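Local coordinates for protein SidF, inhibitor of growth family, member 3 (Legionella pneumophila subsp. pneumophila, PDB 4FYE) that removes phosphate from phosphoinositides, probably acting as a phosphatidylinositol-3,4,5-trisphosphate 3-phosphatase at membranes, at residues Val54-Asp59 and Asp697-Thr702; Ile186-Ala191 and Gly252-Asp257. The protein carries 1 engineered substitution. All coordinates share one frame; numbering follows the deposited sequence.

Contact 1: Val54-Asp59 and Asp697-Thr702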
loop_
_atom_site.group_PDB
_atom_site.type_symbol
_atom_site.label_atom_id
_atom_site.label_comp_id
_atom_site.label_asym_id
_atom_site.label_seq_id
_atom_site.Cartn_x
_atom_site.Cartn_y
_atom_site.Cartn_z
ATOM N N VAL A 54 16.361 9.426 -6.067
ATOM C CA VAL A 54 16.149 10.532 -6.940
ATOM C C VAL A 54 16.034 11.804 -6.096
ATOM O O VAL A 54 15.224 11.850 -5.167
ATOM C CB VAL A 54 14.807 10.382 -7.724
ATOM C CG1 VAL A 54 14.431 11.700 -8.381
ATOM C CG2 VAL A 54 14.877 9.349 -8.838
ATOM N N ASN A 55 16.776 12.852 -6.449
ATOM C CA ASN A 55 16.548 14.215 -5.926
ATOM C C ASN A 55 15.827 15.104 -6.903
ATOM O O ASN A 55 16.246 15.193 -8.056
ATOM C CB ASN A 55 17.905 14.885 -5.557
ATOM C CG ASN A 55 18.782 13.949 -4.774
ATOM O OD1 ASN A 55 18.656 13.852 -3.562
ATOM N ND2 ASN A 55 19.568 13.156 -5.467
ATOM N N SER A 56 14.783 15.811 -6.474
ATOM C CA SER A 56 14.151 16.758 -7.419
ATOM C C SER A 56 15.176 17.792 -7.892
ATOM O O SER A 56 15.941 18.305 -7.086
ATOM C CB SER A 56 12.956 17.479 -6.801
ATOM O OG SER A 56 11.911 16.556 -6.545
ATOM N N GLN A 57 15.185 18.031 -9.201
ATOM C CA GLN A 57 15.823 19.171 -9.859
ATOM C C GLN A 57 14.703 19.980 -10.587
ATOM O O GLN A 57 13.628 19.446 -10.887
ATOM C CB GLN A 57 16.880 18.695 -10.877
ATOM C CG GLN A 57 18.084 17.877 -10.357
ATOM C CD GLN A 57 18.880 18.585 -9.246
ATOM O OE1 GLN A 57 19.345 17.949 -8.301
ATOM N NE2 GLN A 57 19.035 19.896 -9.353
ATOM N N TYR A 58 14.956 21.260 -10.867
ATOM C CA TYR A 58 13.944 22.146 -11.409
ATOM C C TYR A 58 14.534 22.982 -12.491
ATOM O O TYR A 58 15.715 23.182 -12.488
ATOM C CB TYR A 58 13.447 23.092 -10.327
ATOM C CG TYR A 58 12.900 22.362 -9.149
ATOM C CD1 TYR A 58 13.708 22.113 -8.015
ATOM C CD2 TYR A 58 11.563 21.896 -9.153
ATOM C CE1 TYR A 58 13.187 21.421 -6.922
ATOM C CE2 TYR A 58 11.050 21.232 -8.079
ATOM C CZ TYR A 58 11.854 20.972 -7.007
ATOM O OH TYR A 58 11.333 20.284 -6.002
ATOM N N ASP A 59 13.703 23.499 -13.387
ATOM C CA ASP A 59 14.134 24.491 -14.366
ATOM C C ASP A 59 14.070 25.923 -13.774
ATOM O O ASP A 59 13.684 26.121 -12.618
ATOM C CB ASP A 59 13.266 24.392 -15.629
ATOM C CG ASP A 59 11.796 24.774 -15.379
ATOM O OD1 ASP A 59 11.464 25.437 -14.353
ATOM O OD2 ASP A 59 10.946 24.386 -16.215
ATOM N N ASP A 697 2.142 18.570 -4.567
ATOM C CA ASP A 697 1.513 17.488 -5.271
ATOM C C ASP A 697 2.434 17.111 -6.467
ATOM O O ASP A 697 2.547 15.973 -6.788
ATOM C CB ASP A 697 0.075 17.885 -5.683
ATOM C CG ASP A 697 -0.841 16.668 -5.956
ATOM O OD1 ASP A 697 -0.626 15.564 -5.370
ATOM O OD2 ASP A 697 -1.814 16.827 -6.733
ATOM N N ARG A 698 3.143 18.086 -7.051
ATOM C CA ARG A 698 3.995 17.858 -8.186
ATOM C C ARG A 698 5.089 16.916 -7.813
ATOM O O ARG A 698 5.562 16.153 -8.644
ATOM C CB ARG A 698 4.561 19.163 -8.749
ATOM C CG ARG A 698 3.525 19.931 -9.552
ATOM C CD ARG A 698 4.110 21.173 -10.110
ATOM N NE ARG A 698 3.173 21.851 -11.005
ATOM C CZ ARG A 698 3.423 23.048 -11.573
ATOM N NH1 ARG A 698 4.559 23.677 -11.289
ATOM N NH2 ARG A 698 2.541 23.617 -12.433
ATOM N N GLU A 699 5.416 16.841 -6.550
ATOM C CA GLU A 699 6.586 16.034 -6.189
ATOM C C GLU A 699 6.232 14.536 -6.227
ATOM O O GLU A 699 7.069 13.697 -6.589
ATOM C CB GLU A 699 7.114 16.394 -4.799
ATOM C CG GLU A 699 7.654 17.811 -4.586
ATOM C CD GLU A 699 8.870 18.097 -5.441
ATOM O OE1 GLU A 699 9.280 19.256 -5.447
ATOM O OE2 GLU A 699 9.411 17.191 -6.134
ATOM N N LEU A 700 4.983 14.223 -5.890
ATOM C CA LEU A 700 4.577 12.863 -5.512
ATOM C C LEU A 700 4.484 11.831 -6.640
ATOM O O LEU A 700 4.377 10.638 -6.389
ATOM C CB LEU A 700 3.275 12.926 -4.728
ATOM C CG LEU A 700 3.391 14.052 -3.707
ATOM C CD1 LEU A 700 2.019 14.339 -3.126
ATOM C CD2 LEU A 700 4.373 13.645 -2.615
ATOM N N THR A 701 4.570 12.209 -7.904
ATOM C CA THR A 701 4.439 11.114 -8.928
ATOM C C THR A 701 5.745 10.421 -9.154
ATOM O O THR A 701 5.825 9.311 -9.746
ATOM C CB THR A 701 3.906 11.611 -10.255
ATOM O OG1 THR A 701 4.299 12.994 -10.389
ATOM C CG2 THR A 701 2.350 11.485 -10.245
ATOM N N THR A 702 6.792 11.017 -8.642
ATOM C CA THR A 702 8.089 10.479 -8.984
ATOM C C THR A 702 8.392 9.116 -8.363
ATOM O O THR A 702 8.851 8.222 -9.075
ATOM C CB THR A 702 9.226 11.553 -9.048
ATOM O OG1 THR A 702 10.121 11.392 -7.993
ATOM C CG2 THR A 702 8.698 12.924 -9.060
#

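Contact 2: Ile186-Ala191 and Gly252-Asp257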
loop_
_atom_site.group_PDB
_atom_site.type_symbol
_atom_site.label_atom_id
_atom_site.label_comp_id
_atom_site.label_asym_id
_atom_site.label_seq_id
_atom_site.Cartn_x
_atom_site.Cartn_y
_atom_site.Cartn_z
ATOM N N ILE A 186 13.840 5.588 -3.102
ATOM C CA ILE A 186 13.851 6.848 -2.371
ATOM C C ILE A 186 13.685 8.081 -3.258
ATOM O O ILE A 186 14.359 8.242 -4.278
ATOM C CB ILE A 186 15.148 6.998 -1.556
ATOM C CG1 ILE A 186 15.337 5.797 -0.655
ATOM C CG2 ILE A 186 15.061 8.205 -0.602
ATOM C CD1 ILE A 186 16.519 5.963 0.287
ATOM N N HIS A 187 12.783 8.961 -2.869
ATOM C CA HIS A 187 12.733 10.297 -3.446
ATOM C C HIS A 187 12.946 11.351 -2.415
ATOM O O HIS A 187 12.122 11.460 -1.466
ATOM C CB HIS A 187 11.398 10.521 -4.066
ATOM C CG HIS A 187 11.265 11.835 -4.784
ATOM N ND1 HIS A 187 10.087 12.369 -5.055
ATOM C CD2 HIS A 187 12.212 12.752 -5.198
ATOM C CE1 HIS A 187 10.235 13.517 -5.703
ATOM N NE2 HIS A 187 11.550 13.776 -5.751
ATOM N N ARG A 188 14.016 12.133 -2.594
ATOM C CA ARG A 188 14.324 13.322 -1.761
ATOM C C ARG A 188 14.072 14.652 -2.465
ATOM O O ARG A 188 14.490 14.848 -3.624
ATOM C CB ARG A 188 15.821 13.344 -1.460
ATOM C CG ARG A 188 16.298 11.989 -0.959
ATOM C CD ARG A 188 17.842 11.937 -0.819
ATOM N NE ARG A 188 18.328 12.761 0.276
ATOM C CZ ARG A 188 19.296 12.388 1.116
ATOM N NH1 ARG A 188 19.900 11.207 0.983
ATOM N NH2 ARG A 188 19.670 13.201 2.093
ATOM N N PHE A 189 13.499 15.590 -1.710
ATOM C CA PHE A 189 13.094 16.919 -2.192
ATOM C C PHE A 189 12.786 17.907 -1.024
ATOM O O PHE A 189 12.313 17.493 0.019
ATOM C CB PHE A 189 11.806 16.814 -3.074
ATOM C CG PHE A 189 10.604 16.142 -2.360
ATOM C CD1 PHE A 189 10.504 14.748 -2.266
ATOM C CD2 PHE A 189 9.581 16.923 -1.763
ATOM C CE1 PHE A 189 9.456 14.123 -1.550
ATOM C CE2 PHE A 189 8.510 16.306 -1.066
ATOM C CZ PHE A 189 8.429 14.903 -0.999
ATOM N N LYS A 190 12.979 19.207 -1.227
ATOM C CA LYS A 190 12.448 20.224 -0.315
ATOM C C LYS A 190 10.967 20.514 -0.581
ATOM O O LYS A 190 10.619 21.126 -1.573
ATOM C CB LYS A 190 13.290 21.498 -0.415
ATOM C CG LYS A 190 14.722 21.332 0.122
ATOM C CD LYS A 190 15.738 22.414 -0.348
ATOM C CE LYS A 190 15.732 23.658 0.543
ATOM N NZ LYS A 190 16.027 23.410 2.001
ATOM N N ALA A 191 10.079 20.051 0.287
ATOM C CA ALA A 191 8.688 20.468 0.212
ATOM C C ALA A 191 8.554 21.973 0.434
ATOM O O ALA A 191 9.369 22.580 1.133
ATOM C CB ALA A 191 7.897 19.743 1.264
ATOM N N GLY A 252 9.173 11.363 5.576
ATOM C CA GLY A 252 9.449 12.255 6.643
ATOM C C GLY A 252 10.350 13.412 6.318
ATOM O O GLY A 252 10.512 13.774 5.113
ATOM N N THR A 253 10.918 14.027 7.384
ATOM C CA THR A 253 11.868 15.084 7.165
ATOM C C THR A 253 13.228 14.702 7.674
ATOM O O THR A 253 13.345 14.008 8.721
ATOM C CB THR A 253 11.425 16.529 7.602
ATOM O OG1 THR A 253 12.149 16.993 8.719
ATOM C CG2 THR A 253 10.022 16.731 7.819
ATOM N N ARG A 254 14.264 15.116 6.932
ATOM C CA ARG A 254 15.656 14.931 7.360
ATOM C C ARG A 254 16.265 16.226 7.916
ATOM O O ARG A 254 16.279 17.272 7.225
ATOM C CB ARG A 254 16.515 14.441 6.198
ATOM C CG ARG A 254 17.912 13.983 6.614
ATOM C CD ARG A 254 18.724 13.877 5.352
ATOM N NE ARG A 254 19.986 13.173 5.470
ATOM C CZ ARG A 254 21.153 13.789 5.499
ATOM N NH1 ARG A 254 21.186 15.114 5.487
ATOM N NH2 ARG A 254 22.277 13.085 5.564
ATOM N N HIS A 255 16.788 16.172 9.137
ATOM C CA HIS A 255 17.241 17.420 9.793
ATOM C C HIS A 255 18.632 17.735 9.345
ATOM O O HIS A 255 19.302 16.838 8.817
ATOM C CB HIS A 255 17.051 17.358 11.302
ATOM C CG HIS A 255 15.641 17.037 11.693
ATOM N ND1 HIS A 255 14.623 17.906 11.496
ATOM C CD2 HIS A 255 15.067 15.863 12.174
ATOM C CE1 HIS A 255 13.454 17.330 11.867
ATOM N NE2 HIS A 255 13.730 16.093 12.306
ATOM N N SER A 256 19.070 18.994 9.493
ATOM C CA SER A 256 20.368 19.394 8.926
ATOM C C SER A 256 21.513 18.529 9.441
ATOM O O SER A 256 22.455 18.268 8.702
ATOM C CB SER A 256 20.672 20.867 9.159
ATOM O OG SER A 256 20.361 21.213 10.482
ATOM N N ASP A 257 21.399 18.042 10.677
ATOM C CA ASP A 257 22.411 17.133 11.247
ATOM C C ASP A 257 22.271 15.681 10.721
ATOM O O ASP A 257 23.048 14.798 11.092
ATOM C CB ASP A 257 22.419 17.197 12.800
ATOM C CG ASP A 257 21.111 16.667 13.426
ATOM O OD1 ASP A 257 20.288 16.073 12.677
ATOM O OD2 ASP A 257 20.879 16.839 14.653
#

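Contact 1: Val54-Asp59 and Asp697-Thr702
V54 meets T702 where the end of strand 50-55, in the six-stranded mixed sheet of this alpha-beta phosphatase domain, faces the junction of helices 692-699 and 701-712. The contact is loose: V54 CG1 lies 4.3 Å from T702 OG1. Further along, S56 marks the start of the loop that follows the strand. Its CB is directed at segment 697-702, and S56 OG gives a hydrogen bond to E699 OE2 at 2.6 Å. The oxygen is approached on its syn side, with S56 OG lying 31° out of the carboxylate plane. Y58 lies two residues on. Its CG is anti to the carbonyl carbon (chi1 -57°), and the ring carries the hydroxyl back to the same glutamate. Ring and carboxylate planes are nearly perpendicular, 87° apart, and E699 OE1 lies at the ring edge, in the plane of the ring. Each carboxylate oxygen takes a separate hydroxyl, which would restrict rotation of the buried group. The E699 chain bends at chi2 to reach the loop. The bond from Y58 OH to E699 OE1 measures 2.4 Å, very short, and its exact length is doubtful.

Contact 2: Ile186-Ala191 and Gly252-Asp257
R188 folds and R254 reaches out, and their guanidinium ends meet. In R188, CG is anti to the carbonyl carbon and the chain bends at chi3 (70°). In R254, CG is anti to the backbone N (chi1 -170°), and the chain then runs extended from CG to NE. The R188 tip comes over one face of the R254 guanidinium. R188 NH2 lies 3.4 Å from R254 NE, displaced toward the rim of the group. It also lies 3.5 Å from R254 CD, so the last methylene carbon shares the approach. The two guanidinium planes are 51° apart. No hydrogen bond joins them, since both nitrogens are donors. The two residues sit on strands 184-189 and 247-254, which are not neighbours in the mixed sheet. Strand 199-206 runs between them, antiparallel to both, and the CA atoms of R188 and R254 are 9.4 Å apart. The arginines therefore meet across the width of that middle strand. It supplies E199, whose OE1 makes a salt bridge with R188 NH2 and probably offsets the closeness of two positive charges. L17 lies beside both arginines: its carbonyl O accepts a hydrogen bond from R188 NH1, and the R254 side chain touches it.

How the contacts relate
Contact 1 and contact 2 have centres about 12 Å apart and share one sheet, in which strands 50-55 and 184-189 are parallel neighbours. Their backbones join directly, with V54 O 2.9 Å from R188 N in a probable hydrogen bond. H187 links the side chains: its NE2 lies 2.9 Å from S56 OG, probably hydrogen-bonded, so the serine that holds E699 has a second partner. H187 ND1 packs against T702 OG1 at 3.1 Å. Along the chain, both segments of contact 2 fall between the two segments of contact 1. Contact 1 is buried, whereas contact 2 lies at the surface. Both contacts lie on the same side of the chain's centre.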